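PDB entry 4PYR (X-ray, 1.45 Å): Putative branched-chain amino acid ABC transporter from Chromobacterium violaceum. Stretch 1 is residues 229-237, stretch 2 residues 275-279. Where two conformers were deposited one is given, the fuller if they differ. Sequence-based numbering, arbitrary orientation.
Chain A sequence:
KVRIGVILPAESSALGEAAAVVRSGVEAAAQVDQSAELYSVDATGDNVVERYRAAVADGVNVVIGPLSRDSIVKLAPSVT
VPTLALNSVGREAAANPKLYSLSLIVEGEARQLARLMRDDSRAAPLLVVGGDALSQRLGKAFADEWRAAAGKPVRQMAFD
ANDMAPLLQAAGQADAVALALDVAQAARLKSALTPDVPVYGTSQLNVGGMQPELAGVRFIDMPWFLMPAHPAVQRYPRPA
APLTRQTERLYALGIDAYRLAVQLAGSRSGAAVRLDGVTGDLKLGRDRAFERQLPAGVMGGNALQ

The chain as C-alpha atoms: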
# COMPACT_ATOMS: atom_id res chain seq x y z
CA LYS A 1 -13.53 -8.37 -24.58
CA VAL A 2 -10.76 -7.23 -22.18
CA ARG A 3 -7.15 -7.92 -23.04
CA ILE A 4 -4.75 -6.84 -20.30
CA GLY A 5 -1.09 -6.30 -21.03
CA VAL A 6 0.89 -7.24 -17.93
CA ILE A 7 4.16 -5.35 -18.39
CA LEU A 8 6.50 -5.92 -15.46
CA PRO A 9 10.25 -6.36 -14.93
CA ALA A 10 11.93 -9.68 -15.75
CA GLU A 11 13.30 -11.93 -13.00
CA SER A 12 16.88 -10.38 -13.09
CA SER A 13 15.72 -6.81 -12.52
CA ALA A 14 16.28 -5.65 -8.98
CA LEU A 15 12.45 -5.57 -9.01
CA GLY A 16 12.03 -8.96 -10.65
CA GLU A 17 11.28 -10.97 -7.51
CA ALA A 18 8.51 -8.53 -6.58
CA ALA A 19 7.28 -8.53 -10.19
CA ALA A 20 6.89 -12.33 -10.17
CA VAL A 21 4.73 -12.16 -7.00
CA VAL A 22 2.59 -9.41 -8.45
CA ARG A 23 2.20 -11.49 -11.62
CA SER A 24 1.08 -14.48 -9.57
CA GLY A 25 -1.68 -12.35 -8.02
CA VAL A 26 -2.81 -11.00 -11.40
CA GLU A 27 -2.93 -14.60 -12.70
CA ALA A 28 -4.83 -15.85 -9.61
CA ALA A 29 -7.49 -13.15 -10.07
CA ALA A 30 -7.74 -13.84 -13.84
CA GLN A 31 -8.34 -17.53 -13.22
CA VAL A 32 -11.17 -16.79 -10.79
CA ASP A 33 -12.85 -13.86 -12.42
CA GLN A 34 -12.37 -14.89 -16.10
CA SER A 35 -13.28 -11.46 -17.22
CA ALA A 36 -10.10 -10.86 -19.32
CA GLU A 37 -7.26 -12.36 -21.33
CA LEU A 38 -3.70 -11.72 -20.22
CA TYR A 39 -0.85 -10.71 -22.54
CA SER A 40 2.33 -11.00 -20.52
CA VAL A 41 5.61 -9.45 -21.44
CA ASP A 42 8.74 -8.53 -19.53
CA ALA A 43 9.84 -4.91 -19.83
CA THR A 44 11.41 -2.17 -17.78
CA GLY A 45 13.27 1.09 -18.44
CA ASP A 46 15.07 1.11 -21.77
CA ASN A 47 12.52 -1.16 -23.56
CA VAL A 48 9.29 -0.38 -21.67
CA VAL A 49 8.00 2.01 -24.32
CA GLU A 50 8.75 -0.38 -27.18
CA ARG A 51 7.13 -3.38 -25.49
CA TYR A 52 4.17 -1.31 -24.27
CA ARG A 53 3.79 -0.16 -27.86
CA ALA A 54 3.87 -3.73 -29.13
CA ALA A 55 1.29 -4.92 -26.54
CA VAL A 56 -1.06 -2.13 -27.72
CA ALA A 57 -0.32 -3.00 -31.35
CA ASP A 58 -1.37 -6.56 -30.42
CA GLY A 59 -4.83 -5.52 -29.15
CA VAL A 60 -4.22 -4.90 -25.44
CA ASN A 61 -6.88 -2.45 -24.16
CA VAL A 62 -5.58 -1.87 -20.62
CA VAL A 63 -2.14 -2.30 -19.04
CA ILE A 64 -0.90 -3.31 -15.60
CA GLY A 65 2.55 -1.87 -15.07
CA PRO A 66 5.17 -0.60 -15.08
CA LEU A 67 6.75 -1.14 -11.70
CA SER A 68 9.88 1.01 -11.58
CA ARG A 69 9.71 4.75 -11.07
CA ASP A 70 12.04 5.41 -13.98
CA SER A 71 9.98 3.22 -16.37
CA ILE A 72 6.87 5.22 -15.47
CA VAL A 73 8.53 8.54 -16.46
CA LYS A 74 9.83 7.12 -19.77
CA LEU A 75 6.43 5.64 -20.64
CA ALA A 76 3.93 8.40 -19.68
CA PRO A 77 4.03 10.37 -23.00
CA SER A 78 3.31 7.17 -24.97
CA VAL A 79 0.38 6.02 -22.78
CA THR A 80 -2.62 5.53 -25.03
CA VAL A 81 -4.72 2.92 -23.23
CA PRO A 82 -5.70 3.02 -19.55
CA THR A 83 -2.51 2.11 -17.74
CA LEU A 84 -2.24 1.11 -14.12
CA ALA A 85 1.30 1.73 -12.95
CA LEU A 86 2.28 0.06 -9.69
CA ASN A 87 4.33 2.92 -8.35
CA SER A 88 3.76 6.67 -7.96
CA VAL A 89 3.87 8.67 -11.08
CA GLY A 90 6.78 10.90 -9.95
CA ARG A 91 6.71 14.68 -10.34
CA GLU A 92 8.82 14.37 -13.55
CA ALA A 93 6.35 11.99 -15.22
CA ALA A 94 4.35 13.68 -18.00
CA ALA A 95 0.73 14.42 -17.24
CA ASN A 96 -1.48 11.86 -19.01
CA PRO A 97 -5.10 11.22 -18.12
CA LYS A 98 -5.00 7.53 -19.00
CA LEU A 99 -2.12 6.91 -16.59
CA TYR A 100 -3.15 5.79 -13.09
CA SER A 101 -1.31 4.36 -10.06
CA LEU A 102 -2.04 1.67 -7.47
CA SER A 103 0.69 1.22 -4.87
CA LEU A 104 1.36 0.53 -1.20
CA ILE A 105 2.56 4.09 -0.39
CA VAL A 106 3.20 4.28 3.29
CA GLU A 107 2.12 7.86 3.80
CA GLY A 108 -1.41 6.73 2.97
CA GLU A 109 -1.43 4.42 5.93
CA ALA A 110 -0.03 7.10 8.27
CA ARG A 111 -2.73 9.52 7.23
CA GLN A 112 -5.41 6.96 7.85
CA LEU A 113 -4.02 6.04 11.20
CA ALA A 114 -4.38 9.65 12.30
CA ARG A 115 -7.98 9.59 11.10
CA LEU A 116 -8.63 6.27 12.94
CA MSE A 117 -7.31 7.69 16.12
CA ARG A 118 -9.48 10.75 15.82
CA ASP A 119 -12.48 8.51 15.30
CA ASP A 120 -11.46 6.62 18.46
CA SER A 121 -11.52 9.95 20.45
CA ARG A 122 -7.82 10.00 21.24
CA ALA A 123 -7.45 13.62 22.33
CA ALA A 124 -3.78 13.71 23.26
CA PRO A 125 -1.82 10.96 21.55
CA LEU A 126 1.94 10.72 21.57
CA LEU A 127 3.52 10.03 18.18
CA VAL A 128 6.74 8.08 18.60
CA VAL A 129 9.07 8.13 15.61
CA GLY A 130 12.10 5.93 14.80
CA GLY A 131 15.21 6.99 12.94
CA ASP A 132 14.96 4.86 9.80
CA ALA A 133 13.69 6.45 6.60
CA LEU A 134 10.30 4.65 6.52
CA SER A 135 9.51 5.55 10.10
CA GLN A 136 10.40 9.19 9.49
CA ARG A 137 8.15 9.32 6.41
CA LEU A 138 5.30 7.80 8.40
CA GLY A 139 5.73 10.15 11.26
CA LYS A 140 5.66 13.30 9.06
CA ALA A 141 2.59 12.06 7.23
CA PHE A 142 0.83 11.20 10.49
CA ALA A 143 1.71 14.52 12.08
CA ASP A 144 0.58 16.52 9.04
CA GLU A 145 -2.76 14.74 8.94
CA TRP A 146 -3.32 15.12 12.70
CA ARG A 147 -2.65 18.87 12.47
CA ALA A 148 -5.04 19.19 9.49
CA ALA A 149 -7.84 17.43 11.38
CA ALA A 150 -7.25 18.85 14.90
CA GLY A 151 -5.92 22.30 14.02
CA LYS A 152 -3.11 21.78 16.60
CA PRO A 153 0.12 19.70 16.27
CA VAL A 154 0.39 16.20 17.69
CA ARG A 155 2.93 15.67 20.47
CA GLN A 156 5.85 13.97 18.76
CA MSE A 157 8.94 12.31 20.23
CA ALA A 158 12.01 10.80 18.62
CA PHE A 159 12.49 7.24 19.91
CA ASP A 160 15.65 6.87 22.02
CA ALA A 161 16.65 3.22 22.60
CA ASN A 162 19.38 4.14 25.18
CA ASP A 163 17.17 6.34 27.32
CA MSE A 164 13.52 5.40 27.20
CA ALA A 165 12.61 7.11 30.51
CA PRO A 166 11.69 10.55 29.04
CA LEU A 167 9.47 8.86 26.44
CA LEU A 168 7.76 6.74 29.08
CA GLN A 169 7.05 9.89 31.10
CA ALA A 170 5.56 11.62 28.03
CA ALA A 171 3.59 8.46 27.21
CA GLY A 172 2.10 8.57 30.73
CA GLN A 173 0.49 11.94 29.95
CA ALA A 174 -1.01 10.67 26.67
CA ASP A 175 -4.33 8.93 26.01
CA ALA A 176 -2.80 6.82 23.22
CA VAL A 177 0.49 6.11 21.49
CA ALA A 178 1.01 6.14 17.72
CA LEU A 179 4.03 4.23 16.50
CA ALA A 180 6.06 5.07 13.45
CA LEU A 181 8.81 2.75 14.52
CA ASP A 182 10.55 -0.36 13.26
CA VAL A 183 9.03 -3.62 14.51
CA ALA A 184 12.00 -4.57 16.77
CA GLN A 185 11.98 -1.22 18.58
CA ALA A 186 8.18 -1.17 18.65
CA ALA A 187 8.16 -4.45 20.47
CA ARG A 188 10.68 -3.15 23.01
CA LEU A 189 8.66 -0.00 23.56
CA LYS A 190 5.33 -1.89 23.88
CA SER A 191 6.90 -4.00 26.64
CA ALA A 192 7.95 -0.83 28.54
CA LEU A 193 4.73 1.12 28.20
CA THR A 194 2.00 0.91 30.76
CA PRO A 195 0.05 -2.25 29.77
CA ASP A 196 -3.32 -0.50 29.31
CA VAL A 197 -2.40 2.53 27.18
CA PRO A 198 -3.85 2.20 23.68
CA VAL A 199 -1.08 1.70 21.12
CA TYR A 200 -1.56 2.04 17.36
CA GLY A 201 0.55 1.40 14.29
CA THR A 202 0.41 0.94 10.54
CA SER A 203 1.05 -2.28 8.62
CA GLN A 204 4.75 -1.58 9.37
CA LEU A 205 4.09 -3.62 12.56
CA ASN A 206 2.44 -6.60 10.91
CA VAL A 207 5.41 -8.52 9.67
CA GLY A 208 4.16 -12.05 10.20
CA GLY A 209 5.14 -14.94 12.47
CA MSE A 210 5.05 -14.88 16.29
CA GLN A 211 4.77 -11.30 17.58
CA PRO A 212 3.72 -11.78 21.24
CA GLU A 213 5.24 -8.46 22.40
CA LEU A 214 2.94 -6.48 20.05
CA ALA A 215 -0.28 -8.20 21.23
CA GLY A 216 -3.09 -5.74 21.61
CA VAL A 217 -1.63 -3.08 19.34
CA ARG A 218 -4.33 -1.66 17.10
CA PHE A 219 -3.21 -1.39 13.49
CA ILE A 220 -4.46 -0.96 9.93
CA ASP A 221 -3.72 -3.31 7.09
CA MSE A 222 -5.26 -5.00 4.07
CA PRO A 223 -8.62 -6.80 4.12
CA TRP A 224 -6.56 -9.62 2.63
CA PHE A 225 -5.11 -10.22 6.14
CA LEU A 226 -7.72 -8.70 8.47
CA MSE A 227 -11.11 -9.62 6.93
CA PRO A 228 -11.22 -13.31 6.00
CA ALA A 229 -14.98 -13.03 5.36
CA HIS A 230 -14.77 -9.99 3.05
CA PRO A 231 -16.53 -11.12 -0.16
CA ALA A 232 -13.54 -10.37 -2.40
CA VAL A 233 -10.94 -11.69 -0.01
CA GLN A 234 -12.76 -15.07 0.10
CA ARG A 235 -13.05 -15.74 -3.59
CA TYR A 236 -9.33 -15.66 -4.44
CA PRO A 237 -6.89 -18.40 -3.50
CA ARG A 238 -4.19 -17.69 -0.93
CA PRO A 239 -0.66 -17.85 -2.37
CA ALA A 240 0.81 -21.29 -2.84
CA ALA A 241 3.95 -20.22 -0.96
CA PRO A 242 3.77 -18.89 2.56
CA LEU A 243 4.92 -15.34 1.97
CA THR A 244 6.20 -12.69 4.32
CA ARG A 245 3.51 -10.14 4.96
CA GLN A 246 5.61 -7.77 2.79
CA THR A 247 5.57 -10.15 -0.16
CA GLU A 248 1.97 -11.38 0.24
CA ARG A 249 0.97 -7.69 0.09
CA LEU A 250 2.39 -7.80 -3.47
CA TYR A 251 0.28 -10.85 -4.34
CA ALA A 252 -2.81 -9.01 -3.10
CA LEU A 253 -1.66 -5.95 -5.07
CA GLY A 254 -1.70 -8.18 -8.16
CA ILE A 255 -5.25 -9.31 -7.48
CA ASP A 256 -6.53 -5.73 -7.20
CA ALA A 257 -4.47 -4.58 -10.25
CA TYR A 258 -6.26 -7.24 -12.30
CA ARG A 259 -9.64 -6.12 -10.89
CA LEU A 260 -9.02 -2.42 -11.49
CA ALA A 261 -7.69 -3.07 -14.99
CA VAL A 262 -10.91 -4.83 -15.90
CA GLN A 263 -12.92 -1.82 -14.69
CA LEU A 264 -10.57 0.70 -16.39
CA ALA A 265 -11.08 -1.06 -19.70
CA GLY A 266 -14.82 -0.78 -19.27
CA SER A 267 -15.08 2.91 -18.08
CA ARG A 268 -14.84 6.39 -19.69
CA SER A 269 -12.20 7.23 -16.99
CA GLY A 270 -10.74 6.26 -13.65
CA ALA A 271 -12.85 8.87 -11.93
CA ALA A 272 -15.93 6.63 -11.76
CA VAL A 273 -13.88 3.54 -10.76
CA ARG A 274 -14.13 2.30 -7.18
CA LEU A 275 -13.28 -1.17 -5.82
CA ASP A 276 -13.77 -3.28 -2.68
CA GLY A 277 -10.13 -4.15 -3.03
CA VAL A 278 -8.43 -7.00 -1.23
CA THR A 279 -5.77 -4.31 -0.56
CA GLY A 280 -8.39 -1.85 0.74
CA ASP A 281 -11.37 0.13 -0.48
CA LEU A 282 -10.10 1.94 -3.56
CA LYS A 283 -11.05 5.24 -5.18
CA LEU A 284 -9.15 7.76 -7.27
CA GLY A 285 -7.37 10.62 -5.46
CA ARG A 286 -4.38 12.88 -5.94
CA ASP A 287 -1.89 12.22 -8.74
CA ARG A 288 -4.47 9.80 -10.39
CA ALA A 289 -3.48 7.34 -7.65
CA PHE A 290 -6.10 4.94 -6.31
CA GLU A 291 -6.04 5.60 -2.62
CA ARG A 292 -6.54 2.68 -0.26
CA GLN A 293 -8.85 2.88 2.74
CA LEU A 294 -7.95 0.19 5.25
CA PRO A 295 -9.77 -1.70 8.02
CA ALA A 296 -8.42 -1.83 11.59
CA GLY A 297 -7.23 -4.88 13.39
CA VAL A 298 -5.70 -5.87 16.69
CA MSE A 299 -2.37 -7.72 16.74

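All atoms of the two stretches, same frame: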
# COMPACT_ATOMS: atom_id res chain seq x y z
N ALA A 229 -13.63 -12.91 5.91
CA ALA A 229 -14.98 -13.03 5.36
C ALA A 229 -15.44 -11.88 4.43
O ALA A 229 -16.61 -11.81 4.05
CB ALA A 229 -15.98 -13.23 6.48
N HIS A 230 -14.52 -10.97 4.09
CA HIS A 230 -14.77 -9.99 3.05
C HIS A 230 -15.06 -10.75 1.77
O HIS A 230 -14.34 -11.67 1.42
CB HIS A 230 -13.49 -9.14 2.95
CG HIS A 230 -13.54 -8.01 1.98
ND1 HIS A 230 -13.58 -8.19 0.62
CD2 HIS A 230 -13.40 -6.68 2.17
CE1 HIS A 230 -13.55 -7.02 0.01
NE2 HIS A 230 -13.41 -6.08 0.93
N PRO A 231 -16.11 -10.36 1.02
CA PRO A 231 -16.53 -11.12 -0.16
C PRO A 231 -15.44 -11.28 -1.23
O PRO A 231 -15.31 -12.30 -1.87
CB PRO A 231 -17.74 -10.30 -0.69
CG PRO A 231 -17.57 -8.94 -0.08
CD PRO A 231 -16.95 -9.18 1.26
N ALA A 232 -14.62 -10.24 -1.44
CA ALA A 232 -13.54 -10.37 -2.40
C ALA A 232 -12.37 -11.18 -1.86
O ALA A 232 -11.77 -11.97 -2.58
CB ALA A 232 -13.07 -8.98 -2.86
N VAL A 233 -12.04 -10.97 -0.59
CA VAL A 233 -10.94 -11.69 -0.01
C VAL A 233 -11.20 -13.20 -0.16
O VAL A 233 -10.34 -13.92 -0.61
CB VAL A 233 -10.73 -11.32 1.46
CG1 VAL A 233 -9.71 -12.28 2.08
CG2 VAL A 233 -10.27 -9.90 1.59
N GLN A 234 -12.43 -13.63 0.11
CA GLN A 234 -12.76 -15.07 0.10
C GLN A 234 -12.67 -15.74 -1.24
O GLN A 234 -12.39 -16.93 -1.34
CB GLN A 234 -14.22 -15.27 0.54
CG GLN A 234 -14.49 -14.90 1.94
CD GLN A 234 -15.88 -15.29 2.34
OE1 GLN A 234 -16.81 -15.30 1.55
NE2 GLN A 234 -16.00 -15.63 3.57
N ARG A 235 -12.97 -15.03 -2.33
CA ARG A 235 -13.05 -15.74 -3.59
C ARG A 235 -11.71 -16.02 -4.26
O ARG A 235 -11.65 -16.79 -5.20
CB ARG A 235 -14.04 -15.05 -4.57
CG ARG A 235 -13.63 -13.72 -5.10
CD ARG A 235 -14.54 -13.38 -6.28
NE ARG A 235 -14.16 -12.11 -6.84
CZ ARG A 235 -14.74 -10.97 -6.48
NH1 ARG A 235 -15.72 -10.98 -5.59
NH2 ARG A 235 -14.33 -9.81 -7.03
N TYR A 236 -10.63 -15.39 -3.81
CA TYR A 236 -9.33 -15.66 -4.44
C TYR A 236 -8.47 -16.59 -3.60
O TYR A 236 -8.49 -16.51 -2.38
CB TYR A 236 -8.58 -14.35 -4.67
CG TYR A 236 -9.35 -13.37 -5.50
CD1 TYR A 236 -9.52 -13.57 -6.87
CD2 TYR A 236 -9.94 -12.28 -4.93
CE1 TYR A 236 -10.31 -12.73 -7.62
CE2 TYR A 236 -10.71 -11.40 -5.69
CZ TYR A 236 -10.90 -11.65 -7.04
OH TYR A 236 -11.69 -10.81 -7.80
N PRO A 237 -7.71 -17.46 -4.28
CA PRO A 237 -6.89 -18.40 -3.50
C PRO A 237 -5.74 -17.68 -2.79
O PRO A 237 -5.27 -16.64 -3.27
CB PRO A 237 -6.34 -19.36 -4.56
CG PRO A 237 -6.20 -18.47 -5.76
CD PRO A 237 -7.50 -17.62 -5.73
N LEU A 275 -13.41 0.28 -6.01
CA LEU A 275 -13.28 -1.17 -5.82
C LEU A 275 -13.24 -1.54 -4.35
O LEU A 275 -12.55 -0.89 -3.59
CB LEU A 275 -11.97 -1.67 -6.45
CG LEU A 275 -11.78 -3.19 -6.62
CD1 LEU A 275 -12.71 -3.69 -7.69
CD2 LEU A 275 -10.35 -3.63 -6.89
N ASP A 276 -13.95 -2.60 -3.98
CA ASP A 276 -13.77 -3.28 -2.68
C ASP A 276 -12.53 -4.17 -2.76
O ASP A 276 -12.60 -5.40 -2.93
CB ASP A 276 -15.04 -4.04 -2.23
CG ASP A 276 -15.45 -5.18 -3.16
OD1 ASP A 276 -15.23 -5.10 -4.37
OD2 ASP A 276 -16.02 -6.19 -2.65
N GLY A 277 -11.37 -3.52 -2.73
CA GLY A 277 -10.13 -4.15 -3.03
C GLY A 277 -9.74 -5.11 -1.90
O GLY A 277 -10.06 -4.86 -0.73
N VAL A 278 -9.07 -6.17 -2.27
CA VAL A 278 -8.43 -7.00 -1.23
C VAL A 278 -7.31 -6.22 -0.53
O VAL A 278 -6.95 -6.57 0.60
CB VAL A 278 -7.92 -8.36 -1.72
CG1 VAL A 278 -9.03 -9.18 -2.29
CG2 VAL A 278 -6.74 -8.23 -2.70
N THR A 279 -6.82 -5.13 -1.15
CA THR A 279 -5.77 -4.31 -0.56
C THR A 279 -6.36 -3.12 0.17
O THR A 279 -5.61 -2.37 0.83
CB THR A 279 -4.77 -3.76 -1.62
OG1 THR A 279 -5.46 -2.80 -2.46
CG2 THR A 279 -4.15 -4.85 -2.40
O HOH W 1 -12.12 -3.54 0.43
O HOH W 2 -16.68 -7.91 -4.47

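The contact between residues 229-237 and 275-279 is small, burying 259 Å² over both sides, and no direct hydrogen bond crosses it. A short, weakly bonded helix, about 231-235, packs against a strand that includes Asp 276 and the residues after it. The two backbones come nearest at Val 233 and Val 278, whose CA atoms lie 5.5 Å apart. Three residues, Val 278, Asp 276 and His 230, cover the most surface, and the contact is best understood through them.

Val 278 supplies the apolar part. Its CA-to-CB bond runs sideways to the helical stretch, and with chi1 in the m well its CG1 methyl reaches a pocket made by three residues. CG1 of Val 278 lies 4.1 Å from CB of Ala 232, 4.1 Å from CG2 of Val 233 and 4.2 Å from CD2 of Tyr 236. The same methyl also touches the helix backbone, with Val 278 CG1 3.9 Å from both C of Ala 232 and CA of Val 233. The methyl thus lies against main chain as well as side chains. These are van der Waals contacts among buried residues.

Asp 276 faces the start of the helix, its CA-to-CB bond pointing toward it. Asp 276 O lies 3.6 Å from CB of Ala 232 and 3.5 Å from CE1 of His 230, the latter approach being at the ring edge, near the ring plane. The carboxylate also comes close to this region: Asp 276 OD2 is 3.7 Å from His 230 CE1 and 4.1 Å from CG of Pro 231. Since CE1 lies between the two ring nitrogens and its C-H is polarized, oxygen atoms are reasonable neighbours for it. A water extends the reach of Asp 276, donating to Asp 276 OD2 at 2.6 Å and accepting a weak hydrogen bond from Arg 235 NH1 at 3.4 Å. The charged groups of Asp 276 and Arg 235 are thus linked through solvent.

His 230 joins the two stretches while organizing its own. His 230 is at the N-cap position, and His 230 ND1 accepts from Ala 232 N at 3.1 Å and, weakly, from Val 233 N at 3.4 Å, satisfying amides at the helix start that lack preceding helical carbonyls. Acceptance at ND1 means that this nitrogen carries no proton, so a neutral ring would carry it on NE2. The NE2 side of the ring turns to the other stretch, where a water is hydrogen-bonded to His 230 NE2 at 2.9 Å and donates to Gly 277 O at 2.7 Å. The imidazole therefore caps the helix through ND1 and reaches Gly 277 O through a water bonded to NE2.

Tyr 236 OH accepts from Arg 235 NH2 at 2.9 Å and weakly from Arg 235 NE at 3.0 Å.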